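PDB 3GIR: aminomethyltransferase from Bartonella henselae, which belongs to the aminomethyltransferase family, pairing a folate-binding domain with a C-terminal barrel domain. Local coordinates for residues H83-A88 / V167-R172. Sequence-based numbering, arbitrary orientation. Where two conformers were deposited one is given.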
ATOM      1  N   HIS A  83      11.597  -1.270  -4.859  1.00 16.10           N
ATOM      2  CA  HIS A  83      11.287  -2.677  -4.701  1.00 16.97           C
ATOM      3  C   HIS A  83       9.905  -3.002  -5.233  1.00 17.63           C
ATOM      4  O   HIS A  83       9.622  -4.159  -5.577  1.00 19.82           O
ATOM      5  CB  HIS A  83      11.486  -3.103  -3.232  1.00 17.72           C
ATOM      6  CG  HIS A  83      10.578  -2.440  -2.267  1.00 16.56           C
ATOM      7  ND1 HIS A  83      10.236  -1.106  -2.357  1.00 18.54           N
ATOM      8  CD2 HIS A  83       9.865  -2.921  -1.208  1.00 19.15           C
ATOM      9  CE1 HIS A  83       9.405  -0.781  -1.378  1.00 20.19           C
ATOM     10  NE2 HIS A  83       9.143  -1.873  -0.670  1.00 21.74           N
ATOM     11  N   MET A  84       9.028  -2.016  -5.311  1.00 16.05           N
ATOM     12  CA  MET A  84       7.718  -2.150  -5.969  0.50 16.22           C
ATOM     13  C   MET A  84       7.939  -2.288  -7.468  1.00 16.41           C
ATOM     14  O   MET A  84       9.008  -1.978  -7.983  1.00 18.63           O
ATOM     15  CB  MET A  84       6.836  -0.912  -5.752  0.50 15.98           C
ATOM     16  CG  MET A  84       6.586  -0.486  -4.294  0.50 17.05           C
ATOM     17  SD  MET A  84       5.693  -1.652  -3.206  0.50 16.35           S
ATOM     18  CE  MET A  84       4.014  -1.287  -3.500  0.50 13.44           C
ATOM     19  N   LYS A  85       6.926  -2.786  -8.167  1.00 17.36           N
ATOM     20  CA  LYS A  85       7.029  -3.119  -9.586  1.00 17.43           C
ATOM     21  C   LYS A  85       5.924  -2.491 -10.386  1.00 18.73           C
ATOM     22  O   LYS A  85       4.756  -2.637 -10.046  1.00 18.22           O
ATOM     23  CB  LYS A  85       7.031  -4.646  -9.833  1.00 18.85           C
ATOM     24  CG  LYS A  85       7.538  -5.063 -11.173  1.00 19.66           C
ATOM     25  CD  LYS A  85       9.070  -4.871 -11.274  1.00 21.82           C
ATOM     26  CE  LYS A  85       9.628  -5.301 -12.585  1.00 23.82           C
ATOM     27  NZ  LYS A  85      11.125  -5.156 -12.538  1.00 22.91           N
ATOM     28  N   LEU A  86       6.325  -1.804 -11.447  1.00 17.23           N
ATOM     29  CA  LEU A  86       5.388  -1.244 -12.429  1.00 18.16           C
ATOM     30  C   LEU A  86       5.222  -2.270 -13.533  1.00 17.15           C
ATOM     31  O   LEU A  86       6.225  -2.807 -14.056  1.00 18.40           O
ATOM     32  CB  LEU A  86       5.968   0.024 -13.034  1.00 19.95           C
ATOM     33  CG  LEU A  86       5.561   1.279 -12.289  1.00 23.84           C
ATOM     34  CD1 LEU A  86       6.205   1.294 -10.944  1.00 27.03           C
ATOM     35  CD2 LEU A  86       5.974   2.480 -13.188  1.00 26.96           C
ATOM     36  N   ILE A  87       3.980  -2.587 -13.839  1.00 15.47           N
ATOM     37  CA  ILE A  87       3.643  -3.433 -14.938  1.00 17.64           C
ATOM     38  C   ILE A  87       2.735  -2.632 -15.891  1.00 16.56           C
ATOM     39  O   ILE A  87       1.648  -2.172 -15.513  1.00 18.60           O
ATOM     40  CB  ILE A  87       2.896  -4.634 -14.401  1.00 18.11           C
ATOM     41  CG1 ILE A  87       3.786  -5.513 -13.508  1.00 19.54           C
ATOM     42  CG2 ILE A  87       2.391  -5.552 -15.568  1.00 18.42           C
ATOM     43  CD1 ILE A  87       3.058  -6.622 -12.664  1.00 21.41           C
ATOM     44  N   ALA A  88       3.198  -2.482 -17.141  1.00 16.76           N
ATOM     45  CA  ALA A  88       2.385  -1.824 -18.193  1.00 16.55           C
ATOM     46  C   ALA A  88       1.469  -2.845 -18.851  1.00 18.13           C
ATOM     47  O   ALA A  88       1.834  -4.047 -19.040  1.00 19.60           O
ATOM     48  CB  ALA A  88       3.249  -1.177 -19.235  1.00 17.75           C
ATOM     49  N   VAL A 167       1.367  -7.548 -21.481  1.00 22.62           N
ATOM     50  CA  VAL A 167       1.693  -7.253 -20.087  1.00 21.24           C
ATOM     51  C   VAL A 167       3.206  -7.211 -20.048  1.00 20.58           C
ATOM     52  O   VAL A 167       3.863  -8.186 -20.438  1.00 22.58           O
ATOM     53  CB  VAL A 167       1.176  -8.429 -19.200  1.00 21.83           C
ATOM     54  CG1 VAL A 167       1.408  -8.220 -17.741  1.00 23.61           C
ATOM     55  CG2 VAL A 167      -0.361  -8.620 -19.453  1.00 25.14           C
ATOM     56  N   ILE A 168       3.771  -6.108 -19.540  1.00 21.35           N
ATOM     57  CA  ILE A 168       5.191  -5.856 -19.595  1.00 19.59           C
ATOM     58  C   ILE A 168       5.697  -5.387 -18.199  1.00 19.18           C
ATOM     59  O   ILE A 168       5.273  -4.346 -17.749  1.00 19.09           O
ATOM     60  CB  ILE A 168       5.527  -4.725 -20.622  1.00 22.34           C
ATOM     61  CG1 ILE A 168       4.865  -5.038 -21.970  1.00 27.18           C
ATOM     62  CG2 ILE A 168       7.065  -4.576 -20.753  1.00 26.44           C
ATOM     63  CD1 ILE A 168       4.867  -3.851 -22.910  1.00 33.16           C
ATOM     64  N   ALA A 169       6.651  -6.118 -17.622  1.00 19.48           N
ATOM     65  CA  ALA A 169       7.267  -5.713 -16.358  1.00 18.65           C
ATOM     66  C   ALA A 169       8.319  -4.653 -16.675  1.00 20.51           C
ATOM     67  O   ALA A 169       9.134  -4.850 -17.537  1.00 23.46           O
ATOM     68  CB  ALA A 169       7.891  -6.917 -15.663  1.00 20.00           C
ATOM     69  N   LEU A 170       8.247  -3.492 -16.032  1.00 18.40           N
ATOM     70  CA  LEU A 170       9.154  -2.402 -16.313  1.00 18.41           C
ATOM     71  C   LEU A 170      10.297  -2.350 -15.326  1.00 17.76           C
ATOM     72  O   LEU A 170      10.144  -2.712 -14.131  1.00 18.98           O
ATOM     73  CB  LEU A 170       8.406  -1.100 -16.317  1.00 18.24           C
ATOM     74  CG  LEU A 170       7.183  -0.901 -17.223  1.00 18.40           C
ATOM     75  CD1 LEU A 170       6.560   0.474 -17.140  1.00 21.62           C
ATOM     76  CD2 LEU A 170       7.579  -1.177 -18.672  1.00 21.80           C
ATOM     77  N   GLU A 171      11.446  -1.894 -15.814  1.00 18.85           N
ATOM     78  CA  GLU A 171      12.609  -1.618 -14.953  0.70 20.28           C
ATOM     79  C   GLU A 171      12.620  -0.131 -14.604  1.00 18.47           C
ATOM     80  O   GLU A 171      12.807   0.722 -15.460  1.00 18.90           O
ATOM     81  CB  GLU A 171      13.911  -1.992 -15.662  0.70 21.58           C
ATOM     82  CG  GLU A 171      15.108  -1.919 -14.747  0.70 27.83           C
ATOM     83  CD  GLU A 171      16.351  -2.677 -15.239  0.70 37.01           C
ATOM     84  OE1 GLU A 171      16.617  -2.640 -16.468  0.70 41.34           O
ATOM     85  OE2 GLU A 171      17.079  -3.288 -14.395  0.70 39.73           O
ATOM     86  N   ARG A 172      12.362   0.150 -13.333  1.00 18.23           N
ATOM     87  CA  ARG A 172      12.247   1.519 -12.877  1.00 17.16           C
ATOM     88  C   ARG A 172      12.725   1.720 -11.486  1.00 16.09           C
ATOM     89  O   ARG A 172      12.724   0.800 -10.648  1.00 16.92           O
ATOM     90  CB  ARG A 172      10.749   1.914 -12.862  1.00 17.48           C
ATOM     91  CG  ARG A 172      10.031   1.941 -14.189  1.00 20.62           C
ATOM     92  CD  ARG A 172      10.432   3.043 -15.056  1.00 19.63           C
ATOM     93  NE  ARG A 172       9.692   3.090 -16.322  1.00 22.25           N
ATOM     94  CZ  ARG A 172      10.056   2.497 -17.452  1.00 20.83           C
ATOM     95  NH1 ARG A 172      11.132   1.742 -17.500  1.00 21.19           N
ATOM     96  NH2 ARG A 172       9.341   2.631 -18.574  1.00 22.87           N
TER
HETATM   97  O   HOH W   1      10.294  -0.299  -9.736  1.00 26.93           O
HETATM   98  O   HOH W   2      12.286  -2.345 -11.607  1.00 20.87           O
HETATM   99  O   HOH W   3       9.051  -1.199 -11.987  1.00 20.89           O
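A88 and I168 form a hydrogen-bonded antiparallel pair, with A88 N to I168 O and I168 N to A88 O both 2.9 Å, and illustrate how an edge strand is first zipped to its neighbour and then peels away. Next along comes I87 opposite A169, a non-hydrogen-bonded pair, and then a nearly straight bond from L170 N to L86 O (170° at the hydrogen). On the face of I87, its CG2 branch, anti to the backbone N, meets V167 CG1 at 3.6 Å, the two side chains crossing at a slant. L170 works on the other face: its CD1 lies 4.2 Å from L86 CB and 4.3 Å from A88 CB, while its CB sits over the centre of one face of the R172 guanidinium. From the L170 carbonyl onward the backbones diverge and water takes over: one molecule links L86 N to L170 O, another K85 NZ to R172 N. K85, bent at chi2 (72°), lays CE 3.9 Å from A169 CB and gives L170 O a weak hydrogen bond. In the five-stranded antiparallel sheet, strand 166-169 lies outermost beside 85-90; helix 149-159 packs on I87 and V167, whereas L86 and L170 touch M141 of strand 139-144.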